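Local coordinates for protein protease Do-like 2, chloroplastic (PDB 4FLN) that is a chloroplast serine protease that makes the primary cut in the photodamaged D1 protein of plant photosystem II, at residues Leu240-Tyr243 and Glu244-Lys248. Sequence-based numbering, arbitrary orientation.
Sequences LTDY and ERNGK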
ATOM      1  N   LEU B 240      10.146  -8.076  44.430  1.00 54.85           N
ATOM      2  CA  LEU B 240       9.485  -8.335  45.698  1.00 56.12           C
ATOM      3  C   LEU B 240      10.322  -7.883  46.892  1.00 60.24           C
ATOM      4  O   LEU B 240       9.797  -7.241  47.796  1.00 70.26           O
ATOM      5  CB  LEU B 240       9.085  -9.806  45.823  1.00 51.97           C
ATOM      6  CG  LEU B 240       8.037 -10.272  44.813  1.00 51.81           C
ATOM      7  CD1 LEU B 240       7.755 -11.765  44.979  1.00 51.02           C
ATOM      8  CD2 LEU B 240       6.757  -9.448  44.934  1.00 44.33           C
ATOM      9  N   THR B 241      11.613  -8.210  46.909  1.00 56.76           N
ATOM     10  CA  THR B 241      12.437  -7.808  48.047  1.00 59.04           C
ATOM     11  C   THR B 241      12.628  -6.293  48.046  1.00 58.89           C
ATOM     12  O   THR B 241      12.689  -5.666  49.105  1.00 54.10           O
ATOM     13  CB  THR B 241      13.803  -8.571  48.160  1.00 51.01           C
ATOM     14  OG1 THR B 241      14.896  -7.649  48.075  1.00 59.35           O
ATOM     15  CG2 THR B 241      13.948  -9.627  47.095  1.00 38.23           C
ATOM     16  N   ASP B 242      12.691  -5.705  46.855  1.00 53.95           N
ATOM     17  CA  ASP B 242      12.730  -4.257  46.756  1.00 53.49           C
ATOM     18  C   ASP B 242      11.555  -3.723  47.569  1.00 62.79           C
ATOM     19  O   ASP B 242      11.712  -2.847  48.416  1.00 66.13           O
ATOM     20  CB  ASP B 242      12.638  -3.813  45.294  1.00 49.19           C
ATOM     21  CG  ASP B 242      12.781  -2.306  45.120  1.00 61.08           C
ATOM     22  OD1 ASP B 242      12.711  -1.826  43.967  1.00 65.39           O
ATOM     23  OD2 ASP B 242      12.957  -1.593  46.128  1.00 67.24           O
ATOM     24  N   TYR B 243      10.381  -4.294  47.326  1.00 63.14           N
ATOM     25  CA  TYR B 243       9.144  -3.842  47.955  1.00 64.02           C
ATOM     26  C   TYR B 243       9.094  -4.122  49.457  1.00 67.37           C
ATOM     27  O   TYR B 243       8.637  -3.283  50.233  1.00 78.86           O
ATOM     28  CB  TYR B 243       7.944  -4.478  47.244  1.00 57.20           C
ATOM     29  CG  TYR B 243       6.600  -4.059  47.775  1.00 53.06           C
ATOM     30  CD1 TYR B 243       6.233  -2.720  47.824  1.00 61.90           C
ATOM     31  CD2 TYR B 243       5.683  -5.003  48.200  1.00 48.85           C
ATOM     32  CE1 TYR B 243       4.991  -2.335  48.303  1.00 59.37           C
ATOM     33  CE2 TYR B 243       4.446  -4.633  48.683  1.00 49.84           C
ATOM     34  CZ  TYR B 243       4.103  -3.301  48.730  1.00 58.24           C
ATOM     35  OH  TYR B 243       2.864  -2.943  49.208  1.00 67.77           O
ATOM     36  N   GLU B 244       9.557  -5.297  49.873  1.00 57.13           N
ATOM     37  CA  GLU B 244       9.572  -5.622  51.294  1.00 64.45           C
ATOM     38  C   GLU B 244      10.477  -4.672  52.064  1.00 67.32           C
ATOM     39  O   GLU B 244      10.054  -4.068  53.045  1.00 66.99           O
ATOM     40  CB  GLU B 244       9.992  -7.072  51.531  1.00 71.67           C
ATOM     41  CG  GLU B 244       8.857  -8.060  51.389  1.00 87.53           C
ATOM     42  CD  GLU B 244       9.239  -9.456  51.831  1.00101.35           C
ATOM     43  OE1 GLU B 244      10.445  -9.780  51.800  1.00106.04           O
ATOM     44  OE2 GLU B 244       8.331 -10.223  52.217  1.00105.33           O
ATOM     45  N   ARG B 245      11.722  -4.548  51.611  1.00 67.63           N
ATOM     46  CA  ARG B 245      12.688  -3.628  52.211  1.00 71.68           C
ATOM     47  C   ARG B 245      12.186  -2.172  52.281  1.00 70.63           C
ATOM     48  O   ARG B 245      12.042  -1.608  53.364  1.00 76.76           O
ATOM     49  CB  ARG B 245      14.036  -3.701  51.477  1.00 68.86           C
ATOM     50  CG  ARG B 245      14.818  -4.988  51.730  1.00 78.97           C
ATOM     51  CD  ARG B 245      15.634  -5.430  50.506  1.00 91.38           C
ATOM     52  NE  ARG B 245      17.017  -4.944  50.494  1.00 97.37           N
ATOM     53  CZ  ARG B 245      17.443  -3.881  49.811  1.00100.26           C
ATOM     54  NH1 ARG B 245      16.595  -3.168  49.081  1.00102.53           N
ATOM     55  NH2 ARG B 245      18.721  -3.525  49.857  1.00 97.71           N
ATOM     56  N   ASN B 246      11.946  -1.567  51.124  1.00 60.39           N
ATOM     57  CA  ASN B 246      11.623  -0.151  51.052  1.00 57.26           C
ATOM     58  C   ASN B 246      10.133   0.200  51.053  1.00 62.70           C
ATOM     59  O   ASN B 246       9.773   1.376  51.139  1.00 66.34           O
ATOM     60  CB  ASN B 246      12.287   0.468  49.822  1.00 58.08           C
ATOM     61  CG  ASN B 246      13.772   0.176  49.750  1.00 57.72           C
ATOM     62  OD1 ASN B 246      14.194  -0.815  49.148  1.00 57.71           O
ATOM     63  ND2 ASN B 246      14.576   1.045  50.354  1.00 58.52           N
ATOM     64  N   GLY B 247       9.265  -0.799  50.945  1.00 58.04           N
ATOM     65  CA  GLY B 247       7.838  -0.530  50.867  1.00 52.95           C
ATOM     66  C   GLY B 247       7.438   0.352  49.692  1.00 56.82           C
ATOM     67  O   GLY B 247       6.425   1.048  49.739  1.00 55.91           O
ATOM     68  N   LYS B 248       8.231   0.302  48.626  1.00 64.61           N
ATOM     69  CA  LYS B 248       7.965   1.038  47.386  1.00 56.86           C
ATOM     70  C   LYS B 248       9.015   0.643  46.347  1.00 60.43           C
ATOM     71  O   LYS B 248      10.044   0.060  46.685  1.00 69.02           O
ATOM     72  CB  LYS B 248       7.979   2.551  47.614  1.00 42.58           C
ATOM     73  CG  LYS B 248       9.349   3.126  47.921  1.00 54.90           C
ATOM     74  CD  LYS B 248       9.271   4.621  48.187  1.00 64.96           C
ATOM     75  CE  LYS B 248      10.645   5.221  48.466  1.00 77.16           C
ATOM     76  NZ  LYS B 248      10.566   6.682  48.787  1.00 88.54           N
TER
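Glu244 N donates to Leu240 O at 2.9 Å, and the next two rungs follow the same i to i+4 pattern: Arg245 N reaches Thr241 O at 2.9 Å, and Asn246 N reaches Asp242 O at 3.0 Å. A fourth bond, Gly247 N to Tyr243 O (2.7 Å), is weak, its N-H...O angle only 126°. There the chain leaves helical geometry, Gly247 taking a positive phi that suits glycine. These are the last two turns of helix 233-246, which follows the final strand, 228-232, of the second beta-barrel in the chymotrypsin-like protease fold. Tyr243 has its CG anti to the backbone N (chi1 -178°), which carries the ring along the chain just after the helix, obliquely to the backbone of Gly247 and Lys248: CD1 lies 3.7 Å from Lys248 N, and CE1 is 3.9 Å from Gly247 C. The same side chain touches Leu115 and Val116 on strand 110-118 of the first barrel, and an alanine here would probably open a gap between that strand and the helix end. The carboxylate of Asp242 bonds to residues beyond the helix end, OD2 to Thr250 OG1 and OD1 more weakly to Gly251 N. Thr241 runs alongside Arg245, its OG1 3.4 Å from CD of the arginine, whose guanidinium makes a cation-pi contact with Phe332.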